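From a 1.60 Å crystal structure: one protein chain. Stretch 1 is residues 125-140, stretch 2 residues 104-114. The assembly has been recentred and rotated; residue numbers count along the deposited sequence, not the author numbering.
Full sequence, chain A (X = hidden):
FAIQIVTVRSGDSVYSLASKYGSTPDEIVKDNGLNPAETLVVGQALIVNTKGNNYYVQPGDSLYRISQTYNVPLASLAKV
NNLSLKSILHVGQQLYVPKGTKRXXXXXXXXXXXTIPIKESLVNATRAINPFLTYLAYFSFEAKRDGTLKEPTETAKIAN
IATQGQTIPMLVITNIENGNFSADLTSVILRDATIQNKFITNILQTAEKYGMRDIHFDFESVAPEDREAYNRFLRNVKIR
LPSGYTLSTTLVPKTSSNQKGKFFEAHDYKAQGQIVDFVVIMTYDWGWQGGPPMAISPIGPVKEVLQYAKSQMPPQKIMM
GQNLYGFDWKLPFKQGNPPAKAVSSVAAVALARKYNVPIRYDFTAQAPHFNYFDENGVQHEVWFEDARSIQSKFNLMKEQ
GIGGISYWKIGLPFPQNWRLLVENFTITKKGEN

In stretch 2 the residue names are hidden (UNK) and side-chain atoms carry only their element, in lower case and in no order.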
ATOM      1  N   ALA A 125     -13.329   7.968   5.963  1.00 15.40           N
ATOM      2  CA  ALA A 125     -12.164   7.094   5.895  1.00 16.32           C
ATOM      3  C   ALA A 125     -10.893   7.924   5.720  1.00 17.84           C
ATOM      4  O   ALA A 125      -9.871   7.632   6.329  1.00 17.44           O
ATOM      5  CB  ALA A 125     -12.298   6.109   4.771  1.00 16.44           C
ATOM      6  N   THR A 126     -10.968   8.976   4.909  1.00 16.98           N
ATOM      7  CA  THR A 126      -9.809   9.828   4.683  1.00 17.96           C
ATOM      8  C   THR A 126      -9.376  10.490   5.995  1.00 19.50           C
ATOM      9  O   THR A 126      -8.183  10.547   6.310  1.00 17.86           O
ATOM     10  CB  THR A 126     -10.116  10.914   3.628  1.00 18.45           C
ATOM     11  OG1 THR A 126     -10.513  10.299   2.398  1.00 18.34           O
ATOM     12  CG2 THR A 126      -8.893  11.794   3.370  1.00 18.25           C
ATOM     13  N   ARG A 127     -10.335  11.004   6.756  1.00 21.81           N
ATOM     14  CA  ARG A 127     -10.014  11.613   8.041  1.00 22.20           C
ATOM     15  C   ARG A 127      -9.398  10.605   9.012  1.00 18.01           C
ATOM     16  O   ARG A 127      -8.507  10.967   9.796  1.00 19.96           O
ATOM     17  CB  ARG A 127     -11.257  12.237   8.670  1.00 23.16           C
ATOM     18  CG  ARG A 127     -11.782  13.431   7.925  1.00 29.30           C
ATOM     19  CD  ARG A 127     -12.786  14.217   8.751  1.00 43.56           C
ATOM     20  NE  ARG A 127     -13.214  15.419   8.041  1.00 65.26           N
ATOM     21  CZ  ARG A 127     -14.362  15.542   7.376  1.00 73.10           C
ATOM     22  NH1 ARG A 127     -15.226  14.535   7.311  1.00 74.85           N
ATOM     23  NH2 ARG A 127     -14.643  16.684   6.761  1.00 66.99           N
ATOM     24  N   ALA A 128      -9.893   9.372   8.984  1.00 19.04           N
ATOM     25  CA  ALA A 128      -9.405   8.346   9.898  1.00 20.11           C
ATOM     26  C   ALA A 128      -7.957   7.975   9.588  1.00 22.84           C
ATOM     27  O   ALA A 128      -7.167   7.718  10.491  1.00 19.28           O
ATOM     28  CB  ALA A 128     -10.282   7.099   9.828  1.00 17.09           C
ATOM     29  N   ILE A 129      -7.611   7.982   8.305  1.00 19.87           N
ATOM     30  CA  ILE A 129      -6.297   7.526   7.854  1.00 14.59           C
ATOM     31  C   ILE A 129      -5.259   8.651   7.870  1.00 15.97           C
ATOM     32  O   ILE A 129      -4.083   8.401   8.076  1.00 17.96           O
ATOM     33  CB  ILE A 129      -6.422   6.890   6.447  1.00 16.85           C
ATOM     34  CG1 ILE A 129      -7.090   5.513   6.605  1.00 19.12           C
ATOM     35  CG2 ILE A 129      -5.064   6.760   5.759  1.00 18.91           C
ATOM     36  CD1 ILE A 129      -7.446   4.815   5.296  1.00 17.24           C
ATOM     37  N   ASN A 130      -5.708   9.886   7.685  1.00 21.04           N
ATOM     38  CA  ASN A 130      -4.794  11.032   7.563  1.00 20.93           C
ATOM     39  C   ASN A 130      -3.686  11.141   8.632  1.00 18.71           C
ATOM     40  O   ASN A 130      -2.552  11.523   8.312  1.00 20.40           O
ATOM     41  CB  ASN A 130      -5.599  12.340   7.563  1.00 20.99           C
ATOM     42  CG  ASN A 130      -4.781  13.521   7.082  1.00 20.76           C
ATOM     43  OD1 ASN A 130      -4.103  13.444   6.056  1.00 19.93           O
ATOM     44  ND2 ASN A 130      -4.798  14.602   7.851  1.00 24.18           N
ATOM     45  N   PRO A 131      -3.996  10.844   9.904  1.00 22.30           N
ATOM     46  CA  PRO A 131      -2.935  10.942  10.915  1.00 24.61           C
ATOM     47  C   PRO A 131      -1.745  10.018  10.644  1.00 23.58           C
ATOM     48  O   PRO A 131      -0.634  10.317  11.077  1.00 27.82           O
ATOM     49  CB  PRO A 131      -3.647  10.529  12.205  1.00 23.31           C
ATOM     50  CG  PRO A 131      -5.063  10.758  11.966  1.00 27.79           C
ATOM     51  CD  PRO A 131      -5.299  10.524  10.508  1.00 24.74           C
ATOM     52  N   PHE A 132      -1.980   8.938   9.900  1.00 18.12           N
ATOM     53  CA  PHE A 132      -0.955   7.947   9.591  1.00 20.66           C
ATOM     54  C   PHE A 132      -0.158   8.264   8.318  1.00 18.69           C
ATOM     55  O   PHE A 132       0.675   7.446   7.903  1.00 18.68           O
ATOM     56  CB  PHE A 132      -1.587   6.547   9.412  1.00 16.38           C
ATOM     57  CG  PHE A 132      -2.363   6.042  10.592  1.00 17.93           C
ATOM     58  CD1 PHE A 132      -3.720   6.303  10.723  1.00 18.59           C
ATOM     59  CD2 PHE A 132      -1.738   5.255  11.542  1.00 22.61           C
ATOM     60  CE1 PHE A 132      -4.429   5.814  11.799  1.00 24.11           C
ATOM     61  CE2 PHE A 132      -2.445   4.765  12.622  1.00 21.26           C
ATOM     62  CZ  PHE A 132      -3.793   5.048  12.749  1.00 32.99           C
ATOM     63  N   LEU A 133      -0.394   9.435   7.710  1.00 17.78           N
ATOM     64  CA  LEU A 133       0.149   9.752   6.386  1.00 16.15           C
ATOM     65  C   LEU A 133       1.203  10.853   6.345  1.00 17.41           C
ATOM     66  O   LEU A 133       1.062  11.907   6.980  1.00 20.09           O
ATOM     67  CB  LEU A 133      -0.971  10.188   5.453  1.00 15.85           C
ATOM     68  CG  LEU A 133      -2.090   9.189   5.214  1.00 16.09           C
ATOM     69  CD1 LEU A 133      -3.042   9.820   4.190  1.00 17.57           C
ATOM     70  CD2 LEU A 133      -1.559   7.862   4.728  1.00 15.92           C
ATOM     71  N   THR A 134       2.242  10.634   5.548  1.00 18.49           N
ATOM     72  CA  THR A 134       3.140  11.725   5.193  1.00 18.77           C
ATOM     73  C   THR A 134       2.500  12.554   4.078  1.00 18.53           C
ATOM     74  O   THR A 134       2.566  13.801   4.076  1.00 18.68           O
ATOM     75  CB  THR A 134       4.524  11.214   4.726  1.00 18.70           C
ATOM     76  OG1 THR A 134       5.041  10.257   5.664  1.00 20.51           O
ATOM     77  CG2 THR A 134       5.495  12.385   4.581  1.00 18.43           C
ATOM     78  N   TYR A 135       1.886  11.835   3.134  1.00 18.20           N
ATOM     79  CA  TYR A 135       1.256  12.425   1.959  1.00 17.71           C
ATOM     80  C   TYR A 135      -0.141  11.863   1.720  1.00 19.23           C
ATOM     81  O   TYR A 135      -0.354  10.676   1.920  1.00 17.74           O
ATOM     82  CB  TYR A 135       2.092  12.149   0.710  1.00 19.02           C
ATOM     83  CG  TYR A 135       3.488  12.702   0.709  1.00 17.92           C
ATOM     84  CD1 TYR A 135       3.720  13.988   0.288  1.00 20.18           C
ATOM     85  CD2 TYR A 135       4.566  11.924   1.105  1.00 18.96           C
ATOM     86  CE1 TYR A 135       4.983  14.504   0.272  1.00 24.16           C
ATOM     87  CE2 TYR A 135       5.848  12.429   1.089  1.00 23.81           C
ATOM     88  CZ  TYR A 135       6.044  13.724   0.670  1.00 26.82           C
ATOM     89  OH  TYR A 135       7.310  14.281   0.637  1.00 32.82           O
ATOM     90  N   LEU A 136      -1.061  12.721   1.266  1.00 17.41           N
ATOM     91  CA  LEU A 136      -2.398  12.335   0.806  1.00 15.71           C
ATOM     92  C   LEU A 136      -2.510  12.675  -0.672  1.00 17.65           C
ATOM     93  O   LEU A 136      -2.273  13.826  -1.068  1.00 18.69           O
ATOM     94  CB  LEU A 136      -3.481  13.046   1.607  1.00 17.50           C
ATOM     95  CG  LEU A 136      -4.927  12.777   1.185  1.00 18.86           C
ATOM     96  CD1 LEU A 136      -5.308  11.283   1.367  1.00 17.07           C
ATOM     97  CD2 LEU A 136      -5.879  13.670   1.954  1.00 21.33           C
ATOM     98  N   ALA A 137      -2.871  11.682  -1.478  1.00 15.63           N
ATOM     99  CA  ALA A 137      -2.896  11.814  -2.937  1.00 15.68           C
ATOM    100  C   ALA A 137      -4.295  11.724  -3.510  1.00 14.97           C
ATOM    101  O   ALA A 137      -4.820  10.620  -3.701  1.00 15.50           O
ATOM    102  CB  ALA A 137      -2.023  10.749  -3.582  1.00 17.56           C
ATOM    103  N   TYR A 138      -4.892  12.874  -3.817  1.00 15.23           N
ATOM    104  CA  TYR A 138      -6.225  12.911  -4.385  1.00 15.62           C
ATOM    105  C   TYR A 138      -6.153  12.690  -5.894  1.00 17.29           C
ATOM    106  O   TYR A 138      -5.658  13.524  -6.659  1.00 18.07           O
ATOM    107  CB  TYR A 138      -6.917  14.224  -4.008  1.00 17.02           C
ATOM    108  CG  TYR A 138      -8.387  14.322  -4.396  1.00 18.75           C
ATOM    109  CD1 TYR A 138      -9.102  13.218  -4.818  1.00 23.76           C
ATOM    110  CD2 TYR A 138      -9.046  15.544  -4.364  1.00 17.77           C
ATOM    111  CE1 TYR A 138     -10.430  13.327  -5.185  1.00 29.30           C
ATOM    112  CE2 TYR A 138     -10.378  15.648  -4.708  1.00 18.06           C
ATOM    113  CZ  TYR A 138     -11.057  14.552  -5.128  1.00 20.35           C
ATOM    114  OH  TYR A 138     -12.392  14.658  -5.493  1.00 24.16           O
ATOM    115  N   PHE A 139      -6.652  11.533  -6.312  1.00 17.17           N
ATOM    116  CA  PHE A 139      -6.565  11.079  -7.691  1.00 15.94           C
ATOM    117  C   PHE A 139      -7.824  11.497  -8.448  1.00 17.12           C
ATOM    118  O   PHE A 139      -8.908  10.996  -8.101  1.00 15.67           O
ATOM    119  CB  PHE A 139      -6.426   9.550  -7.720  1.00 17.09           C
ATOM    120  CG  PHE A 139      -6.040   8.995  -9.070  1.00 17.65           C
ATOM    121  CD1 PHE A 139      -6.991   8.786 -10.044  1.00 19.66           C
ATOM    122  CD2 PHE A 139      -4.727   8.625  -9.332  1.00 17.89           C
ATOM    123  CE1 PHE A 139      -6.633   8.260 -11.289  1.00 19.24           C
ATOM    124  CE2 PHE A 139      -4.384   8.098 -10.559  1.00 18.21           C
ATOM    125  CZ  PHE A 139      -5.328   7.913 -11.525  1.00 16.67           C
ATOM    126  N   SER A 140      -7.768  12.386  -9.456  1.00 15.34           N
ATOM    127  CA  SER A 140      -6.581  13.112  -9.939  1.00 15.33           C
ATOM    128  C   SER A 140      -7.012  14.403 -10.645  1.00 16.08           C
ATOM    129  O   SER A 140      -8.188  14.618 -10.891  1.00 17.31           O
ATOM    130  CB  SER A 140      -5.777  12.262 -10.932  1.00 16.40           C
ATOM    131  OG  SER A 140      -6.459  12.187 -12.174  1.00 18.30           O
ATOM    132  N   UNK A 104      12.360   5.476  10.634  1.00 22.30           N
ATOM    133  CA  UNK A 104      11.358   6.360  10.057  1.00 23.73           C
ATOM    134  C   UNK A 104      10.863   5.793   8.743  1.00 24.69           C
ATOM    135  O   UNK A 104      11.570   5.035   8.076  1.00 26.08           O
ATOM    136  o   UNK A 104      12.166   8.422  11.050  1.00 50.04           O
ATOM    137  c   UNK A 104      11.925   7.766   9.822  1.00 31.83           C
ATOM    138  N   UNK A 105       9.650   6.176   8.379  1.00 19.82           N
ATOM    139  CA  UNK A 105       9.069   5.804   7.089  1.00 20.76           C
ATOM    140  C   UNK A 105       8.251   6.977   6.554  1.00 21.36           C
ATOM    141  O   UNK A 105       7.712   7.777   7.322  1.00 18.58           O
ATOM    142  c   UNK A 105       8.181   4.523   7.222  1.00 22.53           C
ATOM    143  c   UNK A 105       7.947   3.880   5.880  1.00 27.45           C
ATOM    144  c   UNK A 105       6.847   4.819   7.909  1.00 22.95           C
ATOM    145  N   UNK A 106       8.157   7.090   5.234  1.00 20.12           N
ATOM    146  CA  UNK A 106       7.183   7.983   4.623  1.00 19.96           C
ATOM    147  C   UNK A 106       6.059   7.125   4.074  1.00 19.62           C
ATOM    148  O   UNK A 106       6.312   6.069   3.499  1.00 18.28           O
ATOM    149  c   UNK A 106       9.274  10.942   3.185  1.00 23.40           C
ATOM    150  o   UNK A 106       8.729  11.069   2.082  1.00 27.93           O
ATOM    151  o   UNK A 106      10.142  11.736   3.600  1.00 35.35           O
ATOM    152  c   UNK A 106       7.809   8.857   3.530  1.00 19.15           C
ATOM    153  c   UNK A 106       8.859   9.805   4.102  1.00 18.45           C
ATOM    154  N   UNK A 107       4.828   7.572   4.295  1.00 15.55           N
ATOM    155  CA  UNK A 107       3.636   6.851   3.870  1.00 15.68           C
ATOM    156  C   UNK A 107       2.800   7.741   2.969  1.00 19.04           C
ATOM    157  O   UNK A 107       2.666   8.927   3.232  1.00 18.02           O
ATOM    158  c   UNK A 107       2.823   6.412   5.093  1.00 19.60           C
ATOM    159  o   UNK A 107       2.493   7.546   5.873  1.00 18.90           O
ATOM    160  N   UNK A 108       2.215   7.146   1.929  1.00 15.56           N
ATOM    161  CA  UNK A 108       1.285   7.814   1.039  1.00 14.05           C
ATOM    162  C   UNK A 108       0.005   7.009   0.995  1.00 15.03           C
ATOM    163  O   UNK A 108       0.066   5.786   1.083  1.00 15.63           O
ATOM    164  c   UNK A 108       3.178   8.615  -0.426  1.00 20.43           C
ATOM    165  c   UNK A 108       0.784   8.634  -1.297  1.00 16.59           C
ATOM    166  c   UNK A 108       3.906   8.382  -1.719  1.00 24.29           C
ATOM    167  c   UNK A 108       1.810   7.924  -0.403  1.00 15.13           C
ATOM    168  N   UNK A 109      -1.141   7.669   0.898  1.00 14.77           N
ATOM    169  CA  UNK A 109      -2.375   6.974   0.518  1.00 13.86           C
ATOM    170  C   UNK A 109      -3.120   7.744  -0.562  1.00 14.88           C
ATOM    171  O   UNK A 109      -3.219   8.968  -0.504  1.00 16.56           O
ATOM    172  c   UNK A 109      -3.275   6.765   1.709  1.00 16.53           C
ATOM    173  N   UNK A 110      -3.669   7.008  -1.525  1.00 14.05           N
ATOM    174  CA  UNK A 110      -4.442   7.571  -2.614  1.00 14.75           C
ATOM    175  C   UNK A 110      -5.925   7.553  -2.308  1.00 16.26           C
ATOM    176  O   UNK A 110      -6.420   6.604  -1.708  1.00 15.81           O
ATOM    177  c   UNK A 110      -1.661   6.661  -4.122  1.00 17.02           C
ATOM    178  c   UNK A 110      -2.850   8.043  -5.660  1.00 15.88           C
ATOM    179  c   UNK A 110      -0.448   7.884  -5.790  1.00 23.65           C
ATOM    180  c   UNK A 110      -1.643   8.405  -6.266  1.00 20.54           C
ATOM    181  c   UNK A 110      -4.183   6.790  -3.914  1.00 14.26           C
ATOM    182  c   UNK A 110      -2.870   7.160  -4.578  1.00 13.98           C
ATOM    183  o   UNK A 110       0.780   8.228  -6.349  1.00 22.67           O
ATOM    184  c   UNK A 110      -0.455   7.019  -4.728  1.00 20.70           C
ATOM    185  N   UNK A 111      -6.624   8.599  -2.750  1.00 15.45           N
ATOM    186  CA  UNK A 111      -8.075   8.731  -2.644  1.00 15.37           C
ATOM    187  C   UNK A 111      -8.628   8.861  -4.039  1.00 16.92           C
ATOM    188  O   UNK A 111      -8.195   9.750  -4.775  1.00 16.87           O
ATOM    189  c   UNK A 111     -10.089  11.787  -1.140  1.00 22.02           C
ATOM    190  c   UNK A 111      -8.453   9.969  -1.816  1.00 18.91           C
ATOM    191  c   UNK A 111      -9.916  10.398  -1.756  1.00 21.95           C
ATOM    192  c   UNK A 111     -10.731   9.367  -0.980  1.00 20.04           C
ATOM    193  N   UNK A 112      -9.570   8.003  -4.411  1.00 14.15           N
ATOM    194  CA  UNK A 112     -10.157   8.028  -5.742  1.00 13.61           C
ATOM    195  C   UNK A 112     -11.658   7.855  -5.650  1.00 16.22           C
ATOM    196  O   UNK A 112     -12.141   6.730  -5.715  1.00 24.21           O
ATOM    197  c   UNK A 112      -9.921   5.633  -8.787  1.00 28.92           C
ATOM    198  c   UNK A 112      -9.568   6.922  -6.620  1.00 20.45           C
ATOM    199  o   UNK A 112     -10.120   4.541  -8.248  1.00 23.04           O
ATOM    200  c   UNK A 112     -10.133   6.935  -8.037  1.00 21.22           C
ATOM    201  n   UNK A 112      -9.497   5.746 -10.040  1.00 32.69           N
ATOM    202  N   UNK A 113     -12.402   8.956  -5.523  1.00 22.41           N
ATOM    203  CA  UNK A 113     -13.862   8.820  -5.429  1.00 25.49           C
ATOM    204  C   UNK A 113     -14.509   8.446  -6.759  1.00 31.75           C
ATOM    205  O   UNK A 113     -13.907   8.662  -7.816  1.00 23.32           O
ATOM    206  c   UNK A 113     -13.091  10.879  -4.453  1.00 25.88           C
ATOM    207  c   UNK A 113     -11.979  10.343  -5.292  1.00 24.86           C
ATOM    208  c   UNK A 113     -14.319  10.212  -4.961  1.00 27.97           C
ATOM    209  N   UNK A 114     -15.712   7.891  -6.687  1.00 28.79           N
ATOM    210  CA  UNK A 114     -16.444   7.453  -7.870  1.00 41.22           C
ATOM    211  C   UNK A 114     -17.757   8.214  -8.033  1.00 42.29           C
ATOM    212  O   UNK A 114     -18.542   7.904  -8.923  1.00 38.60           O
ATOM    213  o   UNK A 114     -17.503   5.647  -6.647  1.00 40.26           O
ATOM    214  c   UNK A 114     -16.734   5.953  -7.792  1.00 39.27           C
TER

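Position 104 carries one carbon and then one oxygen, out of reach of stretch 1: a primary hydroxyl, Ser104. At 105 three carbons fork at the first, and none comes near stretch 1; this beta-branched, wholly apolar side chain is Val105.

Position 106 has three carbons, the third bearing two oxygens, one of which lies 3.3 Å from CE2 of Tyr135, at the edge of the ring and near its plane. A terminal carbon with two oxygens at this chain length is a carboxylate, so the residue is Glu106, and the approaching atom is OE1.

At 107 a single carbon leads to one oxygen, 2.7 Å from O of Phe132. The hydroxyl identifies Ser107. Its OG donates to that carbonyl and accepts from N of Thr134 (3.1 Å), tying the side chain to the turn before the strand.

Position 108 has four carbons, forked at the first, with one arm two carbons long: Ile108. Its CG1 packs 3.9 Å from CB of Tyr135 and its CG2 4.2 Å from CB of Ala137. Position 109 has one carbon, CB, 3.6 Å from CD2 of Leu133 and 4.4 Å from CG2 of Ile129, which makes it Ala109.

At 110 one carbon leads to a six-carbon ring bearing an oxygen, the phenol of Tyr110. CB of Ala137 sits over one face, 3.6 Å from the centroid of the Tyr110 ring, in a CH-pi contact.

Four carbons forked at the second define 111 as Leu111. Its CD1 reaches within 3.5 Å of OG1 of Thr126, while its CD2 lies 4.1 Å from CD1 of Tyr138.

Position 112 has three carbons, the third carrying one oxygen and one nitrogen, an amide that fits Gln112; NE2 is 3.9 Å from CD1 of Phe139. At 113 three carbons close onto the backbone N, giving Pro113, whose CD meets CE1 of Tyr138 at 3.4 Å, at the ring edge. Position 114, one carbon then one oxygen, is Ser114 and makes no contact.

The contact is a parallel strand pairing. Ser107 N donates to Thr134 OG1 (3.0 Å), and Ser107 O accepts from Tyr135 N (3.0 Å). The ladder continues through Ala109 N to Tyr135 O (3.3 Å), Ala137 N to Ala109 O (2.9 Å), Leu111 N to Ala137 O (2.9 Å) and Phe139 N to Leu111 O (2.8 Å). Side chains alternate across the sheet: Ile108 and Tyr110 share a face with Tyr135 and Ala137, whereas Ala109 and Leu111 lie with Leu136 and Tyr138, where Thr126 also meets Leu111.

Stretch 2 104-114: SVESIAYLQPS
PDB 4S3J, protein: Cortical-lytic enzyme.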